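Local coordinates for protease Do-like 2, chloroplastic (Arabidopsis thaliana, PDB 4FLN), which acts as a chloroplast serine protease that makes the primary cut in the photodamaged D1 protein of photosystem II, at residues S184-N196 and E225-S237. Residues are numbered along the deposited sequence; the frame is centred on the assembly and turned at random.
Sequences SDLLGIQIDAAIN and ENIGYVIPTTVVS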
ATOM      1  N   SER B 184      18.428  26.258 -10.651  1.00 86.99           N
ATOM      2  CA  SER B 184      19.583  26.494 -11.505  1.00 83.07           C
ATOM      3  C   SER B 184      20.441  25.242 -11.580  1.00 83.07           C
ATOM      4  O   SER B 184      20.159  24.255 -10.904  1.00 85.68           O
ATOM      5  CB  SER B 184      20.397  27.673 -10.970  1.00 82.32           C
ATOM      6  N   ASP B 185      21.491  25.292 -12.397  1.00 78.35           N
ATOM      7  CA  ASP B 185      22.423  24.176 -12.539  1.00 64.41           C
ATOM      8  C   ASP B 185      23.856  24.646 -12.359  1.00 56.13           C
ATOM      9  O   ASP B 185      24.369  25.430 -13.153  1.00 59.51           O
ATOM     10  CB  ASP B 185      22.266  23.482 -13.894  1.00 72.31           C
ATOM     11  CG  ASP B 185      21.337  22.276 -13.831  1.00 87.56           C
ATOM     12  OD1 ASP B 185      20.238  22.402 -13.251  1.00 93.35           O
ATOM     13  OD2 ASP B 185      21.707  21.198 -14.355  1.00 88.09           O
ATOM     14  N   LEU B 186      24.497  24.152 -11.310  1.00 43.88           N
ATOM     15  CA  LEU B 186      25.852  24.541 -10.981  1.00 34.19           C
ATOM     16  C   LEU B 186      26.750  23.316 -10.820  1.00 40.36           C
ATOM     17  O   LEU B 186      26.276  22.201 -10.642  1.00 30.46           O
ATOM     18  CB  LEU B 186      25.861  25.357  -9.696  1.00 35.13           C
ATOM     19  CG  LEU B 186      24.889  26.533  -9.633  1.00 39.55           C
ATOM     20  CD1 LEU B 186      24.901  27.147  -8.249  1.00 33.54           C
ATOM     21  CD2 LEU B 186      25.234  27.575 -10.683  1.00 52.28           C
ATOM     22  N   LEU B 187      28.058  23.526 -10.886  1.00 47.99           N
ATOM     23  CA  LEU B 187      28.981  22.419 -10.748  1.00 40.84           C
ATOM     24  C   LEU B 187      28.724  21.800  -9.374  1.00 49.12           C
ATOM     25  O   LEU B 187      28.252  22.485  -8.463  1.00 47.59           O
ATOM     26  CB  LEU B 187      30.416  22.926 -10.874  1.00 34.02           C
ATOM     27  CG  LEU B 187      31.608  21.966 -10.824  1.00 42.41           C
ATOM     28  CD1 LEU B 187      31.666  21.089 -12.066  1.00 48.24           C
ATOM     29  CD2 LEU B 187      32.894  22.757 -10.688  1.00 45.69           C
ATOM     30  N   GLY B 188      28.986  20.502  -9.242  1.00 47.57           N
ATOM     31  CA  GLY B 188      28.831  19.811  -7.977  1.00 47.19           C
ATOM     32  C   GLY B 188      29.742  18.605  -7.894  1.00 49.82           C
ATOM     33  O   GLY B 188      30.120  18.045  -8.918  1.00 52.69           O
ATOM     34  N   ILE B 189      30.089  18.204  -6.673  1.00 44.92           N
ATOM     35  CA  ILE B 189      30.933  17.039  -6.448  1.00 46.87           C
ATOM     36  C   ILE B 189      30.101  15.941  -5.816  1.00 46.53           C
ATOM     37  O   ILE B 189      29.424  16.177  -4.824  1.00 44.08           O
ATOM     38  CB  ILE B 189      32.102  17.357  -5.488  1.00 53.20           C
ATOM     39  CG1 ILE B 189      32.931  18.531  -6.010  1.00 49.15           C
ATOM     40  CG2 ILE B 189      32.988  16.133  -5.277  1.00 45.63           C
ATOM     41  CD1 ILE B 189      33.882  19.096  -4.975  1.00 42.54           C
ATOM     42  N   GLN B 190      30.144  14.747  -6.402  1.00 48.48           N
ATOM     43  CA  GLN B 190      29.509  13.568  -5.821  1.00 42.03           C
ATOM     44  C   GLN B 190      30.532  12.787  -5.011  1.00 39.04           C
ATOM     45  O   GLN B 190      31.665  12.598  -5.448  1.00 44.79           O
ATOM     46  CB  GLN B 190      28.999  12.659  -6.920  1.00 47.98           C
ATOM     47  CG  GLN B 190      27.521  12.698  -7.192  1.00 65.30           C
ATOM     48  CD  GLN B 190      27.116  11.625  -8.195  1.00 77.29           C
ATOM     49  OE1 GLN B 190      27.575  10.481  -8.113  1.00 72.70           O
ATOM     50  NE2 GLN B 190      26.257  11.990  -9.144  1.00 83.23           N
ATOM     51  N   ILE B 191      30.140  12.322  -3.834  1.00 39.46           N
ATOM     52  CA  ILE B 191      31.026  11.469  -3.052  1.00 35.18           C
ATOM     53  C   ILE B 191      30.420  10.104  -2.768  1.00 40.54           C
ATOM     54  O   ILE B 191      29.210   9.913  -2.786  1.00 53.70           O
ATOM     55  CB  ILE B 191      31.470  12.118  -1.714  1.00 40.36           C
ATOM     56  CG1 ILE B 191      30.254  12.466  -0.857  1.00 34.74           C
ATOM     57  CG2 ILE B 191      32.382  13.343  -1.954  1.00 30.58           C
ATOM     58  CD1 ILE B 191      30.479  12.169   0.601  1.00 28.64           C
ATOM     59  N   ASP B 192      31.305   9.185  -2.433  1.00 49.10           N
ATOM     60  CA  ASP B 192      31.082   7.750  -2.370  1.00 44.96           C
ATOM     61  C   ASP B 192      30.444   7.376  -1.027  1.00 46.81           C
ATOM     62  O   ASP B 192      30.289   6.206  -0.703  1.00 61.30           O
ATOM     63  CB  ASP B 192      32.476   7.124  -2.521  1.00 62.02           C
ATOM     64  CG  ASP B 192      32.476   5.630  -2.491  1.00 78.91           C
ATOM     65  OD1 ASP B 192      32.648   5.067  -1.388  1.00 93.84           O
ATOM     66  OD2 ASP B 192      32.357   5.022  -3.573  1.00 78.72           O
ATOM     67  N   ALA B 193      30.113   8.377  -0.221  1.00 53.63           N
ATOM     68  CA  ALA B 193      29.608   8.141   1.133  1.00 61.15           C
ATOM     69  C   ALA B 193      28.311   8.895   1.394  1.00 58.37           C
ATOM     70  O   ALA B 193      28.135  10.014   0.925  1.00 62.93           O
ATOM     71  CB  ALA B 193      30.661   8.540   2.163  1.00 61.82           C
ATOM     72  N   ALA B 194      27.401   8.285   2.142  1.00 49.61           N
ATOM     73  CA  ALA B 194      26.125   8.931   2.430  1.00 55.18           C
ATOM     74  C   ALA B 194      26.288   9.993   3.515  1.00 60.32           C
ATOM     75  O   ALA B 194      27.201   9.910   4.338  1.00 61.96           O
ATOM     76  CB  ALA B 194      25.074   7.912   2.822  1.00 48.25           C
ATOM     77  N   ILE B 195      25.397  10.987   3.498  1.00 50.71           N
ATOM     78  CA  ILE B 195      25.463  12.122   4.411  1.00 49.45           C
ATOM     79  C   ILE B 195      24.170  12.302   5.216  1.00 48.82           C
ATOM     80  O   ILE B 195      23.079  12.302   4.658  1.00 51.32           O
ATOM     81  CB  ILE B 195      25.782  13.421   3.638  1.00 57.87           C
ATOM     82  CG1 ILE B 195      27.059  13.236   2.811  1.00 62.43           C
ATOM     83  CG2 ILE B 195      25.931  14.601   4.593  1.00 55.48           C
ATOM     84  CD1 ILE B 195      27.462  14.446   1.993  1.00 57.36           C
ATOM     85  N   ASN B 196      24.305  12.447   6.532  1.00 48.87           N
ATOM     86  CA  ASN B 196      23.171  12.695   7.423  1.00 52.28           C
ATOM     87  C   ASN B 196      22.647  14.124   7.259  1.00 51.67           C
ATOM     88  O   ASN B 196      23.425  15.079   7.199  1.00 44.48           O
ATOM     89  CB  ASN B 196      23.598  12.439   8.879  1.00 65.51           C
ATOM     90  CG  ASN B 196      22.502  12.760   9.900  1.00 73.51           C
ATOM     91  OD1 ASN B 196      21.823  13.785   9.818  1.00 83.48           O
ATOM     92  ND2 ASN B 196      22.345  11.883  10.878  1.00 68.49           N
ATOM     93  N   GLU B 225      20.336   5.742  -1.589  1.00130.77           N
ATOM     94  CA  GLU B 225      21.480   6.278  -2.323  1.00124.30           C
ATOM     95  C   GLU B 225      22.847   5.687  -1.955  1.00114.06           C
ATOM     96  O   GLU B 225      23.404   4.875  -2.696  1.00110.87           O
ATOM     97  CB  GLU B 225      21.513   7.799  -2.191  1.00125.71           C
ATOM     98  N   ASN B 226      23.364   6.086  -0.795  1.00103.82           N
ATOM     99  CA  ASN B 226      24.795   5.972  -0.492  1.00 96.74           C
ATOM    100  C   ASN B 226      25.633   6.838  -1.442  1.00 81.74           C
ATOM    101  O   ASN B 226      26.730   6.466  -1.872  1.00 59.28           O
ATOM    102  CB  ASN B 226      25.291   4.521  -0.477  1.00 95.85           C
ATOM    103  CG  ASN B 226      26.756   4.412  -0.056  1.00 95.00           C
ATOM    104  OD1 ASN B 226      27.108   4.693   1.094  1.00 95.10           O
ATOM    105  ND2 ASN B 226      27.616   4.014  -0.990  1.00 87.65           N
ATOM    106  N   ILE B 227      25.083   7.994  -1.786  1.00 80.46           N
ATOM    107  CA  ILE B 227      25.839   9.005  -2.498  1.00 81.72           C
ATOM    108  C   ILE B 227      25.568  10.376  -1.889  1.00 83.81           C
ATOM    109  O   ILE B 227      24.432  10.849  -1.880  1.00 83.75           O
ATOM    110  CB  ILE B 227      25.516   9.007  -3.996  1.00 70.06           C
ATOM    111  CG1 ILE B 227      25.613  10.421  -4.551  1.00 70.52           C
ATOM    112  CG2 ILE B 227      24.138   8.457  -4.240  1.00 65.51           C
ATOM    113  CD1 ILE B 227      25.148  10.520  -5.968  1.00 74.74           C
ATOM    114  N   GLY B 228      26.618  10.995  -1.360  1.00 76.82           N
ATOM    115  CA  GLY B 228      26.501  12.312  -0.773  1.00 77.61           C
ATOM    116  C   GLY B 228      26.851  13.398  -1.765  1.00 74.57           C
ATOM    117  O   GLY B 228      27.615  13.164  -2.702  1.00 72.77           O
ATOM    118  N   TYR B 229      26.304  14.590  -1.544  1.00 68.22           N
ATOM    119  CA  TYR B 229      26.552  15.728  -2.426  1.00 58.72           C
ATOM    120  C   TYR B 229      27.342  16.844  -1.761  1.00 52.83           C
ATOM    121  O   TYR B 229      27.227  17.087  -0.561  1.00 56.78           O
ATOM    122  CB  TYR B 229      25.239  16.271  -2.963  1.00 59.57           C
ATOM    123  CG  TYR B 229      24.530  15.272  -3.825  1.00 65.28           C
ATOM    124  CD1 TYR B 229      24.827  15.167  -5.180  1.00 69.75           C
ATOM    125  CD2 TYR B 229      23.584  14.416  -3.286  1.00 63.54           C
ATOM    126  CE1 TYR B 229      24.188  14.242  -5.978  1.00 67.52           C
ATOM    127  CE2 TYR B 229      22.939  13.491  -4.075  1.00 70.03           C
ATOM    128  CZ  TYR B 229      23.246  13.407  -5.420  1.00 70.24           C
ATOM    129  OH  TYR B 229      22.604  12.485  -6.207  1.00 72.39           O
ATOM    130  N   VAL B 230      28.155  17.526  -2.553  1.00 54.02           N
ATOM    131  CA  VAL B 230      28.971  18.608  -2.027  1.00 55.96           C
ATOM    132  C   VAL B 230      28.990  19.808  -2.955  1.00 51.58           C
ATOM    133  O   VAL B 230      29.354  19.695  -4.121  1.00 62.04           O
ATOM    134  CB  VAL B 230      30.425  18.160  -1.781  1.00 45.28           C
ATOM    135  CG1 VAL B 230      31.262  19.339  -1.303  1.00 43.88           C
ATOM    136  CG2 VAL B 230      30.468  17.018  -0.776  1.00 36.70           C
ATOM    137  N   ILE B 231      28.609  20.960  -2.427  1.00 38.98           N
ATOM    138  CA  ILE B 231      28.816  22.209  -3.134  1.00 38.70           C
ATOM    139  C   ILE B 231      30.313  22.525  -3.155  1.00 48.94           C
ATOM    140  O   ILE B 231      30.914  22.738  -2.100  1.00 52.67           O
ATOM    141  CB  ILE B 231      28.068  23.330  -2.427  1.00 42.46           C
ATOM    142  CG1 ILE B 231      26.584  22.968  -2.333  1.00 37.47           C
ATOM    143  CG2 ILE B 231      28.277  24.649  -3.162  1.00 52.81           C
ATOM    144  CD1 ILE B 231      25.875  23.496  -1.116  1.00 28.92           C
ATOM    145  N   PRO B 232      30.927  22.539  -4.354  1.00 48.45           N
ATOM    146  CA  PRO B 232      32.384  22.734  -4.436  1.00 52.45           C
ATOM    147  C   PRO B 232      32.862  24.148  -4.097  1.00 58.68           C
ATOM    148  O   PRO B 232      32.084  25.116  -4.106  1.00 61.55           O
ATOM    149  CB  PRO B 232      32.711  22.405  -5.901  1.00 25.77           C
ATOM    150  CG  PRO B 232      31.422  22.552  -6.629  1.00 44.10           C
ATOM    151  CD  PRO B 232      30.344  22.175  -5.657  1.00 34.71           C
ATOM    152  N   THR B 233      34.155  24.238  -3.800  1.00 53.66           N
ATOM    153  CA  THR B 233      34.826  25.497  -3.511  1.00 55.73           C
ATOM    154  C   THR B 233      34.551  26.582  -4.548  1.00 52.91           C
ATOM    155  O   THR B 233      34.324  27.739  -4.195  1.00 50.27           O
ATOM    156  CB  THR B 233      36.345  25.285  -3.440  1.00 55.59           C
ATOM    157  OG1 THR B 233      36.644  24.472  -2.311  1.00 58.93           O
ATOM    158  CG2 THR B 233      37.080  26.614  -3.304  1.00 59.53           C
ATOM    159  N   THR B 234      34.586  26.213  -5.824  1.00 46.22           N
ATOM    160  CA  THR B 234      34.412  27.196  -6.890  1.00 50.25           C
ATOM    161  C   THR B 234      33.051  27.897  -6.838  1.00 46.50           C
ATOM    162  O   THR B 234      32.961  29.101  -7.067  1.00 44.10           O
ATOM    163  CB  THR B 234      34.667  26.587  -8.281  1.00 56.12           C
ATOM    164  OG1 THR B 234      33.627  25.663  -8.603  1.00 65.33           O
ATOM    165  CG2 THR B 234      35.986  25.840  -8.284  1.00 68.66           C
ATOM    166  N   VAL B 235      31.997  27.149  -6.525  1.00 43.51           N
ATOM    167  CA  VAL B 235      30.675  27.741  -6.415  1.00 40.12           C
ATOM    168  C   VAL B 235      30.650  28.595  -5.175  1.00 48.33           C
ATOM    169  O   VAL B 235      29.978  29.621  -5.124  1.00 57.33           O
ATOM    170  CB  VAL B 235      29.584  26.685  -6.290  1.00 42.38           C
ATOM    171  CG1 VAL B 235      28.262  27.345  -5.968  1.00 33.64           C
ATOM    172  CG2 VAL B 235      29.484  25.883  -7.566  1.00 49.51           C
ATOM    173  N   VAL B 236      31.395  28.160  -4.169  1.00 53.00           N
ATOM    174  CA  VAL B 236      31.521  28.919  -2.933  1.00 55.76           C
ATOM    175  C   VAL B 236      32.271  30.226  -3.131  1.00 48.48           C
ATOM    176  O   VAL B 236      31.841  31.264  -2.620  1.00 48.54           O
ATOM    177  CB  VAL B 236      32.227  28.118  -1.834  1.00 50.44           C
ATOM    178  CG1 VAL B 236      32.437  28.999  -0.614  1.00 39.64           C
ATOM    179  CG2 VAL B 236      31.409  26.897  -1.483  1.00 53.39           C
ATOM    180  N   SER B 237      33.388  30.172  -3.861  1.00 45.30           N
ATOM    181  CA  SER B 237      34.183  31.373  -4.150  1.00 50.15           C
ATOM    182  C   SER B 237      33.288  32.385  -4.818  1.00 49.76           C
ATOM    183  O   SER B 237      33.225  33.540  -4.404  1.00 46.70           O
ATOM    184  CB  SER B 237      35.345  31.081  -5.099  1.00 50.02           C
ATOM    185  OG  SER B 237      36.141  30.004  -4.650  1.00 70.14           O
TER
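Gln190 and Tyr229 lie side by side and point the same way from a non-hydrogen-bonded pair, the amide plane turned 76° from the phenol ring. Gln190 CG meets the ring obliquely, 3.9 Å from Tyr229 CE1. Long, partly aliphatic residues suit this partly exposed face, where the glutamine lays carbon against the ring. Cutting Gln190 back to an alanine takes away the CG beside Tyr229, and the ring is likely to lose that support and turn more freely. The puckered Pro232 ring comes next: its CD sits 3.6 Å from Gly188 CA, where no side chain intervenes, and its CB meets Ile189 CD1 at 3.6 Å. With CG1 anti to the carbonyl carbon (chi1 -56°), Ile189 runs past the proline. Pro232, having no N-H to give, suits the end of the strand pairing; it sits at the N-cap of the helix that follows, from which Val235 CG1 reaches Leu186 CD1.

On the face away from Gln190 and Tyr229, Ile189, Val230 and Ile191 pack toward the barrel interior, joined by Ile195; Gly228, without a side chain, lets Ile195 CD1 lie 3.6 Å from its CA. Antiparallel bonds pair Ile189 with Val230 and Ile191 with Gly228, the Ile191 N to Gly228 O bond being 2.9 Å and nearly straight (173°). Apolar packing and backbone bonding thus join neighbouring strands of the second trypsin-like barrel, with Ile195 near Ser200, the probable nucleophile.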